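Local coordinates for protein pectinesterase (PDB 5C1E) that hydrolyses the methyl esters of pectin, leaving polygalacturonate and releasing methanol, and is probably involved in maceration and soft-rotting of plant tissue, at residues Ala167-Ser178 against Trp197-Ala208; Arg228-Asp238 against Tyr257-Ser266. All coordinates share one frame; numbering follows the deposited sequence. Where two conformers were deposited one is given.

Contact 1 (Ala167-Ser178 against Trp197-Ala208). With SO4 (sulfate ion), chain C.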
loop_
_atom_site.group_PDB
_atom_site.type_symbol
_atom_site.label_atom_id
_atom_site.label_comp_id
_atom_site.label_asym_id
_atom_site.label_seq_id
_atom_site.Cartn_x
_atom_site.Cartn_y
_atom_site.Cartn_z
ATOM N N ALA A 167 -1.186 -8.557 6.308
ATOM C CA ALA A 167 -0.081 -7.770 6.833
ATOM C C ALA A 167 -0.521 -7.060 8.091
ATOM O O ALA A 167 -1.716 -6.772 8.260
ATOM C CB ALA A 167 0.375 -6.748 5.805
ATOM N N SER A 168 0.435 -6.748 8.959
ATOM C CA SER A 168 0.179 -5.786 10.007
ATOM C C SER A 168 0.772 -4.478 9.512
ATOM O O SER A 168 2.002 -4.355 9.374
ATOM C CB SER A 168 0.772 -6.203 11.339
ATOM O OG SER A 168 0.155 -5.453 12.354
ATOM N N VAL A 169 -0.107 -3.523 9.217
ATOM C CA VAL A 169 0.273 -2.405 8.352
ATOM C C VAL A 169 -0.214 -1.073 8.874
ATOM O O VAL A 169 -1.350 -0.945 9.344
ATOM C CB VAL A 169 -0.183 -2.663 6.886
ATOM C CG1 VAL A 169 -1.665 -2.973 6.829
ATOM C CG2 VAL A 169 0.196 -1.510 5.962
ATOM N N TRP A 170 0.682 -0.090 8.795
ATOM C CA TRP A 170 0.431 1.290 9.190
ATOM C C TRP A 170 0.517 2.181 7.960
ATOM O O TRP A 170 1.548 2.186 7.279
ATOM C CB TRP A 170 1.485 1.745 10.184
ATOM C CG TRP A 170 1.280 3.139 10.705
ATOM C CD1 TRP A 170 1.625 4.304 10.087
ATOM C CD2 TRP A 170 0.730 3.511 11.977
ATOM N NE1 TRP A 170 1.324 5.372 10.881
ATOM C CE2 TRP A 170 0.772 4.918 12.050
ATOM C CE3 TRP A 170 0.217 2.795 13.060
ATOM C CZ2 TRP A 170 0.299 5.621 13.151
ATOM C CZ3 TRP A 170 -0.243 3.492 14.160
ATOM C CH2 TRP A 170 -0.206 4.889 14.203
ATOM N N PHE A 171 -0.572 2.893 7.673
ATOM C CA PHE A 171 -0.621 3.907 6.617
ATOM C C PHE A 171 -0.653 5.267 7.271
ATOM O O PHE A 171 -1.582 5.577 7.998
ATOM C CB PHE A 171 -1.858 3.746 5.748
ATOM C CG PHE A 171 -1.903 2.451 4.996
ATOM C CD1 PHE A 171 -1.343 2.353 3.742
ATOM C CD2 PHE A 171 -2.540 1.346 5.533
ATOM C CE1 PHE A 171 -1.383 1.163 3.035
ATOM C CE2 PHE A 171 -2.588 0.146 4.831
ATOM C CZ PHE A 171 -2.002 0.058 3.581
ATOM N N GLY A 172 0.401 6.047 7.054
ATOM C CA GLY A 172 0.525 7.357 7.675
ATOM C C GLY A 172 0.547 8.448 6.623
ATOM O O GLY A 172 1.346 8.408 5.676
ATOM N N GLU A 173 -0.294 9.453 6.799
ATOM C CA GLU A 173 -0.310 10.609 5.900
ATOM C C GLU A 173 -0.400 10.204 4.421
ATOM O O GLU A 173 0.272 10.790 3.582
ATOM C CB GLU A 173 0.930 11.475 6.124
ATOM C CG GLU A 173 1.005 12.101 7.502
ATOM C CD GLU A 173 2.343 12.786 7.801
ATOM O OE1 GLU A 173 3.219 12.923 6.915
ATOM O OE2 GLU A 173 2.525 13.191 8.967
ATOM N N CYS A 174 -1.239 9.211 4.119
ATOM C CA CYS A 174 -1.449 8.763 2.754
ATOM C C CYS A 174 -2.738 9.325 2.193
ATOM O O CYS A 174 -3.696 9.610 2.937
ATOM C CB CYS A 174 -1.516 7.239 2.682
ATOM S SG CYS A 174 0.027 6.398 3.073
ATOM N N ASP A 175 -2.765 9.462 0.871
ATOM C CA ASP A 175 -4.002 9.745 0.173
ATOM C C ASP A 175 -4.538 8.418 -0.311
ATOM O O ASP A 175 -3.869 7.703 -1.053
ATOM C CB ASP A 175 -3.781 10.723 -0.991
ATOM C CG ASP A 175 -3.562 12.165 -0.520
ATOM O OD1 ASP A 175 -4.074 12.560 0.547
ATOM O OD2 ASP A 175 -2.863 12.906 -1.227
ATOM N N ILE A 176 -5.742 8.081 0.142
ATOM C CA ILE A 176 -6.389 6.844 -0.216
ATOM C C ILE A 176 -7.566 7.242 -1.098
ATOM O O ILE A 176 -8.503 7.915 -0.644
ATOM C CB ILE A 176 -6.783 6.065 1.047
ATOM C CG1 ILE A 176 -5.520 5.628 1.789
ATOM C CG2 ILE A 176 -7.690 4.892 0.716
ATOM C CD1 ILE A 176 -5.753 5.110 3.189
ATOM N N VAL A 177 -7.480 6.852 -2.368
ATOM C CA VAL A 177 -8.283 7.432 -3.443
ATOM C C VAL A 177 -9.139 6.363 -4.109
ATOM O O VAL A 177 -8.611 5.470 -4.752
ATOM C CB VAL A 177 -7.379 8.093 -4.498
ATOM C CG1 VAL A 177 -8.211 8.791 -5.575
ATOM C CG2 VAL A 177 -6.416 9.084 -3.833
ATOM N N SER A 178 -10.458 6.453 -3.960
ATOM C CA SER A 178 -11.366 5.495 -4.597
ATOM C C SER A 178 -11.742 5.935 -6.014
ATOM O O SER A 178 -12.202 7.076 -6.215
ATOM C CB SER A 178 -12.659 5.301 -3.772
ATOM O OG SER A 178 -12.470 4.454 -2.653
ATOM N N TRP A 197 -2.806 -5.646 12.807
ATOM C CA TRP A 197 -3.800 -4.591 12.591
ATOM C C TRP A 197 -3.536 -3.971 11.231
ATOM O O TRP A 197 -2.386 -3.928 10.776
ATOM C CB TRP A 197 -3.647 -3.427 13.583
ATOM C CG TRP A 197 -3.964 -3.694 15.024
ATOM C CD1 TRP A 197 -3.264 -4.498 15.897
ATOM C CD2 TRP A 197 -5.036 -3.115 15.783
ATOM N NE1 TRP A 197 -3.864 -4.474 17.137
ATOM C CE2 TRP A 197 -4.950 -3.629 17.089
ATOM C CE3 TRP A 197 -6.073 -2.224 15.474
ATOM C CZ2 TRP A 197 -5.870 -3.285 18.084
ATOM C CZ3 TRP A 197 -6.976 -1.866 16.469
ATOM C CH2 TRP A 197 -6.874 -2.409 17.751
ATOM N N TYR A 198 -4.585 -3.438 10.613
ATOM C CA TYR A 198 -4.421 -2.286 9.725
ATOM C C TYR A 198 -4.700 -1.034 10.559
ATOM O O TYR A 198 -5.766 -0.926 11.207
ATOM C CB TYR A 198 -5.450 -2.230 8.603
ATOM C CG TYR A 198 -5.406 -3.282 7.502
ATOM C CD1 TYR A 198 -4.792 -4.531 7.671
ATOM C CD2 TYR A 198 -6.076 -3.037 6.305
ATOM C CE1 TYR A 198 -4.790 -5.472 6.648
ATOM C CE2 TYR A 198 -6.102 -3.964 5.290
ATOM C CZ TYR A 198 -5.470 -5.176 5.456
ATOM O OH TYR A 198 -5.534 -6.056 4.429
ATOM N N ALA A 199 -3.800 -0.074 10.469
ATOM C CA ALA A 199 -4.029 1.245 11.049
ATOM C C ALA A 199 -3.906 2.281 9.946
ATOM O O ALA A 199 -2.857 2.402 9.311
ATOM C CB ALA A 199 -3.034 1.525 12.165
ATOM N N ILE A 200 -4.985 3.036 9.726
ATOM C CA ILE A 200 -4.979 4.136 8.757
ATOM C C ILE A 200 -4.990 5.437 9.555
ATOM O O ILE A 200 -5.990 5.765 10.192
ATOM C CB ILE A 200 -6.159 4.002 7.785
ATOM C CG1 ILE A 200 -5.924 2.754 6.937
ATOM C CG2 ILE A 200 -6.287 5.242 6.915
ATOM C CD1 ILE A 200 -7.156 2.200 6.306
ATOM N N ASP A 201 -3.850 6.125 9.557
ATOM C CA ASP A 201 -3.588 7.219 10.499
ATOM C C ASP A 201 -3.232 8.522 9.806
ATOM O O ASP A 201 -2.306 8.577 8.998
ATOM C CB ASP A 201 -2.450 6.840 11.451
ATOM C CG ASP A 201 -2.143 7.933 12.459
ATOM O OD1 ASP A 201 -2.817 7.993 13.500
ATOM O OD2 ASP A 201 -1.204 8.707 12.219
ATOM N N ASN A 202 -3.952 9.586 10.147
ATOM C CA ASN A 202 -3.721 10.894 9.513
ATOM C C ASN A 202 -3.702 10.786 7.989
ATOM O O ASN A 202 -2.872 11.395 7.312
ATOM C CB ASN A 202 -2.416 11.520 10.053
ATOM C CG ASN A 202 -2.553 12.026 11.485
ATOM O OD1 ASN A 202 -2.159 11.360 12.462
ATOM N ND2 ASN A 202 -3.105 13.218 11.619
ATOM N N CYS A 203 -4.613 9.983 7.443
ATOM C CA CYS A 203 -4.741 9.858 6.002
ATOM C C CYS A 203 -5.906 10.696 5.491
ATOM O O CYS A 203 -6.697 11.244 6.263
ATOM C CB CYS A 203 -4.913 8.391 5.600
ATOM S SG CYS A 203 -3.466 7.357 5.970
ATOM N N ASN A 204 -5.977 10.794 4.178
ATOM C CA ASN A 204 -7.038 11.490 3.497
ATOM C C ASN A 204 -7.730 10.530 2.543
ATOM O O ASN A 204 -7.113 10.026 1.596
ATOM C CB ASN A 204 -6.474 12.660 2.716
ATOM C CG ASN A 204 -7.559 13.508 2.109
ATOM O OD1 ASN A 204 -8.563 13.816 2.768
ATOM N ND2 ASN A 204 -7.375 13.893 0.856
ATOM N N ILE A 205 -9.002 10.261 2.811
ATOM C CA ILE A 205 -9.792 9.317 2.004
ATOM C C ILE A 205 -10.730 10.153 1.107
ATOM O O ILE A 205 -11.514 10.947 1.611
ATOM C CB ILE A 205 -10.613 8.361 2.910
ATOM C CG1 ILE A 205 -9.739 7.300 3.596
ATOM C CG2 ILE A 205 -11.643 7.600 2.087
ATOM C CD1 ILE A 205 -8.630 7.828 4.469
ATOM N N LYS A 206 -10.645 9.973 -0.202
ATOM C CA LYS A 206 -11.435 10.788 -1.133
ATOM C C LYS A 206 -11.648 10.076 -2.468
ATOM O O LYS A 206 -10.972 9.097 -2.768
ATOM C CB LYS A 206 -10.737 12.134 -1.375
ATOM C CG LYS A 206 -9.307 11.990 -1.889
ATOM C CD LYS A 206 -8.724 13.333 -2.312
ATOM C CE LYS A 206 -7.203 13.329 -2.307
ATOM N NZ LYS A 206 -6.647 12.820 -3.584
ATOM N N ALA A 207 -12.596 10.580 -3.255
ATOM C CA ALA A 207 -12.818 10.099 -4.617
ATOM C C ALA A 207 -11.710 10.552 -5.563
ATOM O O ALA A 207 -11.089 11.605 -5.371
ATOM C CB ALA A 207 -14.156 10.604 -5.145
ATOM N N ALA A 208 -11.466 9.747 -6.593
ATOM C CA ALA A 208 -10.623 10.153 -7.709
ATOM C C ALA A 208 -11.298 11.326 -8.405
ATOM O O ALA A 208 -12.527 11.458 -8.363
ATOM C CB ALA A 208 -10.439 9.005 -8.685
HETATM S S SO4 C . 3.685 8.279 11.366
HETATM O O1 SO4 C . 3.913 9.754 11.402
HETATM O O2 SO4 C . 2.781 7.968 10.226
HETATM O O3 SO4 C . 4.958 7.521 11.228
HETATM O O4 SO4 C . 3.074 7.870 12.653
#
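Trp-170 reaches across to Ala-199 and Asp-201 on the neighbouring strand. With CG anti to the backbone N (chi1 -177°), the indole is brought to its partners: CE3 meets CB of Ala-199 at 3.6 Å, while CB of Asp-201 sits over one face, offset toward the rim. The carboxylate plane of Asp-201 is turned 37° from the indole; its OD1 is held by Gln-232 and Asn-233. At the ring's edge NE1 donates to O2 of a sulfate at 3.0 Å, and Tyr-150 and Lys-283 bind the same ion.

Apolar contacts are made by Val-169 and Phe-171 of one sheet and Ile-176 of the next. CG1 of Val-169 stands over the Tyr-198 ring, 4.0 Å from its centroid, a CH-pi contact. Phe-171 and Ile-200 run side by side, and CD1 of Ile-176 reaches CG2 of Ile-200 at 3.8 Å.

These are successive coils of the right-handed parallel beta-helix of the pectinesterases, in which like positions stack from rung to rung and the strands run in register. Strand 168-172 lies 6° from parallel to strand 198-201, and strand 175-178 continues beside strand 204-207 in a second sheet.

Backbone bonds form an almost unbroken ladder from Val-169 N to Trp-197 O through Ala-208 N to Ser-178 O. At the corner a sulfur replaces a carbonyl: Cys-174 N donates to SG of Cys-203 at 3.4 Å. At the start, OG of Ser-168 accepts from N of Trp-197 at 3.0 Å and is also hydrogen-bonded to O of Val-286.

Farther along, CG1 of Val-177 packs tightly on CA of Ala-208, 3.5 Å away. NZ of Lys-206 lies 4.5 Å from OD2 of Asp-175, beyond salt-bridge range; that oxygen is hydrogen-bonded to Tyr-69.

Contact 2 (Arg228-Asp238 against Tyr257-Ser266). With SO4 (sulfate ion), chain E.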
loop_
_atom_site.group_PDB
_atom_site.type_symbol
_atom_site.label_atom_id
_atom_site.label_comp_id
_atom_site.label_asym_id
_atom_site.label_seq_id
_atom_site.Cartn_x
_atom_site.Cartn_y
_atom_site.Cartn_z
ATOM N N ARG A 228 -9.191 -6.887 11.222
ATOM C CA ARG A 228 -9.024 -5.787 12.173
ATOM C C ARG A 228 -8.456 -4.530 11.540
ATOM O O ARG A 228 -7.312 -4.516 11.072
ATOM C CB ARG A 228 -8.121 -6.200 13.328
ATOM C CG ARG A 228 -7.963 -5.108 14.383
ATOM C CD ARG A 228 -7.578 -5.676 15.737
ATOM N NE ARG A 228 -6.338 -6.427 15.677
ATOM C CZ ARG A 228 -5.865 -7.148 16.690
ATOM N NH1 ARG A 228 -6.527 -7.189 17.844
ATOM N NH2 ARG A 228 -4.727 -7.817 16.563
ATOM N N VAL A 229 -9.263 -3.477 11.543
ATOM C CA VAL A 229 -8.902 -2.228 10.878
ATOM C C VAL A 229 -9.359 -1.043 11.720
ATOM O O VAL A 229 -10.492 -1.044 12.212
ATOM C CB VAL A 229 -9.589 -2.128 9.516
ATOM C CG1 VAL A 229 -9.189 -0.848 8.800
ATOM C CG2 VAL A 229 -9.269 -3.356 8.645
ATOM N N ILE A 230 -8.472 -0.056 11.873
ATOM C CA ILE A 230 -8.811 1.226 12.510
ATOM C C ILE A 230 -8.489 2.393 11.583
ATOM O O ILE A 230 -7.390 2.456 11.010
ATOM C CB ILE A 230 -8.139 1.412 13.902
ATOM C CG1 ILE A 230 -8.561 2.759 14.511
ATOM C CG2 ILE A 230 -6.628 1.306 13.837
ATOM C CD1 ILE A 230 -8.303 2.844 15.996
ATOM N N TYR A 231 -9.453 3.304 11.419
ATOM C CA TYR A 231 -9.213 4.582 10.769
ATOM C C TYR A 231 -9.207 5.635 11.872
ATOM O O TYR A 231 -10.200 5.794 12.588
ATOM C CB TYR A 231 -10.317 4.927 9.769
ATOM C CG TYR A 231 -10.310 4.172 8.443
ATOM C CD1 TYR A 231 -10.750 2.852 8.375
ATOM C CD2 TYR A 231 -9.986 4.807 7.254
ATOM C CE1 TYR A 231 -10.788 2.165 7.162
ATOM C CE2 TYR A 231 -10.025 4.134 6.034
ATOM C CZ TYR A 231 -10.414 2.806 5.993
ATOM O OH TYR A 231 -10.475 2.116 4.788
ATOM N N GLN A 232 -8.081 6.319 12.028
ATOM C CA GLN A 232 -7.901 7.262 13.130
ATOM C C GLN A 232 -7.266 8.567 12.664
ATOM O O GLN A 232 -6.409 8.580 11.761
ATOM C CB GLN A 232 -7.052 6.626 14.244
ATOM C CG GLN A 232 -5.721 6.080 13.790
ATOM C CD GLN A 232 -4.952 5.381 14.903
ATOM O OE1 GLN A 232 -5.532 4.704 15.734
ATOM N NE2 GLN A 232 -3.646 5.496 14.881
ATOM N N ASN A 233 -7.672 9.670 13.291
ATOM C CA ASN A 233 -7.079 10.970 12.998
ATOM C C ASN A 233 -7.070 11.310 11.502
ATOM O O ASN A 233 -6.158 11.995 11.029
ATOM C CB ASN A 233 -5.645 11.026 13.534
ATOM C CG ASN A 233 -5.548 10.683 15.003
ATOM O OD1 ASN A 233 -6.294 11.210 15.817
ATOM N ND2 ASN A 233 -4.600 9.806 15.355
ATOM N N SER A 234 -8.081 10.835 10.769
ATOM C CA SER A 234 -8.100 10.933 9.324
ATOM C C SER A 234 -9.277 11.730 8.807
ATOM O O SER A 234 -10.279 11.928 9.514
ATOM C CB SER A 234 -8.153 9.536 8.692
ATOM O OG SER A 234 -6.982 8.811 8.954
ATOM N N VAL A 235 -9.140 12.187 7.568
ATOM C CA VAL A 235 -10.198 12.879 6.856
ATOM C C VAL A 235 -10.933 11.918 5.926
ATOM O O VAL A 235 -10.322 11.298 5.046
ATOM C CB VAL A 235 -9.670 14.079 6.052
ATOM C CG1 VAL A 235 -10.838 14.862 5.458
ATOM C CG2 VAL A 235 -8.849 15.000 6.947
ATOM N N LEU A 236 -12.239 11.808 6.128
ATOM C CA LEU A 236 -13.100 10.929 5.339
ATOM C C LEU A 236 -14.085 11.782 4.564
ATOM O O LEU A 236 -14.912 12.490 5.174
ATOM C CB LEU A 236 -13.866 9.994 6.255
ATOM C CG LEU A 236 -13.035 9.086 7.174
ATOM C CD1 LEU A 236 -14.012 8.321 8.045
ATOM C CD2 LEU A 236 -12.154 8.147 6.367
ATOM N N SER A 237 -14.005 11.734 3.234
ATOM C CA SER A 237 -14.905 12.534 2.410
ATOM C C SER A 237 -16.307 11.916 2.367
ATOM O O SER A 237 -16.538 10.822 2.901
ATOM C CB SER A 237 -14.347 12.697 0.997
ATOM O OG SER A 237 -14.652 11.583 0.182
ATOM N N ASP A 238 -17.225 12.598 1.686
ATOM C CA ASP A 238 -18.603 12.116 1.570
ATOM C C ASP A 238 -18.769 10.834 0.755
ATOM O O ASP A 238 -19.882 10.353 0.604
ATOM C CB ASP A 238 -19.532 13.212 1.021
ATOM C CG ASP A 238 -19.329 13.493 -0.467
ATOM O OD1 ASP A 238 -18.413 12.934 -1.112
ATOM O OD2 ASP A 238 -20.110 14.307 -0.998
ATOM N N TYR A 257 -12.798 -0.109 13.861
ATOM C CA TYR A 257 -12.744 1.032 14.758
ATOM C C TYR A 257 -12.592 2.339 14.006
ATOM O O TYR A 257 -11.960 2.400 12.942
ATOM C CB TYR A 257 -11.526 0.928 15.656
ATOM C CG TYR A 257 -11.367 -0.349 16.438
ATOM C CD1 TYR A 257 -11.950 -0.485 17.682
ATOM C CD2 TYR A 257 -10.601 -1.398 15.953
ATOM C CE1 TYR A 257 -11.771 -1.623 18.437
ATOM C CE2 TYR A 257 -10.411 -2.546 16.699
ATOM C CZ TYR A 257 -11.009 -2.664 17.929
ATOM O OH TYR A 257 -10.840 -3.796 18.686
ATOM N N GLU A 258 -13.148 3.394 14.585
ATOM C CA GLU A 258 -12.806 4.751 14.177
ATOM C C GLU A 258 -12.444 5.592 15.395
ATOM O O GLU A 258 -13.019 5.417 16.463
ATOM C CB GLU A 258 -13.963 5.387 13.458
ATOM C CG GLU A 258 -14.202 4.848 12.065
ATOM C CD GLU A 258 -15.470 5.431 11.489
ATOM O OE1 GLU A 258 -15.364 6.477 10.815
ATOM O OE2 GLU A 258 -16.559 4.873 11.752
ATOM N N TYR A 259 -11.482 6.495 15.246
ATOM C CA TYR A 259 -11.101 7.362 16.356
ATOM C C TYR A 259 -10.656 8.726 15.854
ATOM O O TYR A 259 -9.651 8.834 15.156
ATOM C CB TYR A 259 -9.985 6.747 17.208
ATOM C CG TYR A 259 -9.685 7.612 18.412
ATOM C CD1 TYR A 259 -10.481 7.538 19.555
ATOM C CD2 TYR A 259 -8.652 8.544 18.389
ATOM C CE1 TYR A 259 -10.243 8.351 20.648
ATOM C CE2 TYR A 259 -8.409 9.364 19.478
ATOM C CZ TYR A 259 -9.213 9.261 20.606
ATOM O OH TYR A 259 -8.985 10.058 21.704
ATOM N N ASN A 260 -11.407 9.760 16.232
ATOM C CA ASN A 260 -11.033 11.147 15.949
ATOM C C ASN A 260 -10.866 11.450 14.451
ATOM O O ASN A 260 -9.906 12.103 14.050
ATOM C CB ASN A 260 -9.739 11.520 16.707
ATOM C CG ASN A 260 -9.465 13.020 16.680
ATOM O OD1 ASN A 260 -10.383 13.818 16.847
ATOM N ND2 ASN A 260 -8.216 13.402 16.408
ATOM N N ASN A 261 -11.806 10.987 13.627
ATOM C CA ASN A 261 -11.808 11.344 12.218
ATOM C C ASN A 261 -12.650 12.596 11.981
ATOM O O ASN A 261 -13.508 12.961 12.807
ATOM C CB ASN A 261 -12.354 10.194 11.370
ATOM C CG ASN A 261 -11.506 8.940 11.477
ATOM O OD1 ASN A 261 -10.273 9.004 11.486
ATOM N ND2 ASN A 261 -12.161 7.796 11.551
ATOM N N SER A 262 -12.411 13.229 10.845
ATOM C CA SER A 262 -13.164 14.400 10.430
ATOM C C SER A 262 -13.644 14.259 8.986
ATOM O O SER A 262 -13.379 13.258 8.335
ATOM C CB SER A 262 -12.287 15.634 10.593
ATOM O OG SER A 262 -11.237 15.664 9.634
ATOM N N GLY A 263 -14.366 15.270 8.499
ATOM C CA GLY A 263 -14.855 15.283 7.121
ATOM C C GLY A 263 -16.296 14.837 6.975
ATOM O O GLY A 263 -16.899 14.282 7.893
ATOM N N ALA A 264 -16.837 15.053 5.788
ATOM C CA ALA A 264 -18.238 14.790 5.524
ATOM C C ALA A 264 -18.606 13.323 5.719
ATOM O O ALA A 264 -19.746 13.028 6.038
ATOM C CB ALA A 264 -18.605 15.257 4.122
ATOM N N GLY A 265 -17.638 12.412 5.571
ATOM C CA GLY A 265 -17.905 10.980 5.754
ATOM C C GLY A 265 -17.645 10.392 7.133
ATOM O O GLY A 265 -17.696 9.152 7.311
ATOM N N SER A 266 -17.408 11.264 8.121
ATOM C CA SER A 266 -16.989 10.823 9.449
ATOM C C SER A 266 -18.096 10.741 10.499
ATOM O O SER A 266 -17.813 10.418 11.636
ATOM C CB SER A 266 -15.901 11.753 9.987
ATOM O OG SER A 266 -16.387 13.084 10.157
HETATM S S SO4 E . -4.444 -8.951 20.061
HETATM O O1 SO4 E . -4.324 -7.652 20.767
HETATM O O2 SO4 E . -3.577 -8.967 18.865
HETATM O O3 SO4 E . -4.053 -10.045 20.975
HETATM O O4 SO4 E . -5.868 -9.152 19.693
HETATM O O HOH W 1 -8.843 -5.789 18.957
HETATM O O HOH W 2 -9.138 14.878 10.708
#
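The last coils of the parallel beta-helix meet here, and an asparagine at the corner does much of the joining. Asn-261 uses both ends of its amide on the preceding rung. Its OD1 takes the N-H of Ser-234 on a lone pair at 2.9 Å, and ND2 donates to O of Tyr-231 at 3.0 Å. The second bond comes from well above the carbonyl plane, 66° out of it, whereas Tyr-259 N approaches the same oxygen in plane. Two donors thus grip one carbonyl; the bonds at OD1 and ND2 together fix the rotation of the Asn-261 amide.

Two side-chain amides also meet across the corner. Asn-260 ND2 donates to OD1 of Asn-233 at 3.0 Å in a nearly straight bond, the two amide planes standing 76° apart.

Among carbons, CG1 of Ile-230 meets CB of Tyr-257 at 3.7 Å. CD1 of Leu-236 lies against the carboxylate oxygen OE1 of Glu-258, whose OE2 forms a salt bridge with Arg-271. Beyond, the type I turn from Gly-263 to Ser-266 lies against the backbone O of Leu-236, to which Gly-265 N donates at 2.8 Å.

At the other end, a water links NH1 of Arg-228 to OH of Tyr-257. The guanidinium also holds a sulfate at its edge with two bonds, NH1 to O4 and NH2 to O2, each 2.8 Å.

Strand 228-232 is flanked by strand 255-259 and, across its other edge, by strand 198-201. Tyr-231 reaches strand 182-187, which belongs to another sheet of the beta-helix, while Tyr-257 meets the ring of Trp-197 with their planes about 25° apart.

Contact 1 precedes contact 2 along the chain, and their centres lie about 10 Å apart. They are consecutive steps of one beta-helical stack: strands 198-201 and 228-232 are neighbours in one parallel sheet, and strands 204-207 and 235-236 in another. Segment 197-208 therefore borders segment 228-238, with Ile-200 N probably hydrogen-bonded to Ile-230 O at 2.8 Å. Contact 1 lies nearer the centre of the molecule (about 8 Å from it, against about 18 Å for contact 2), with the side chains of Tyr-198 and the predicted active-site Asp-161 about 8 Å apart. The series carries the stack from there toward one end, where strand 255-259 is one of its sheet's two outermost strands.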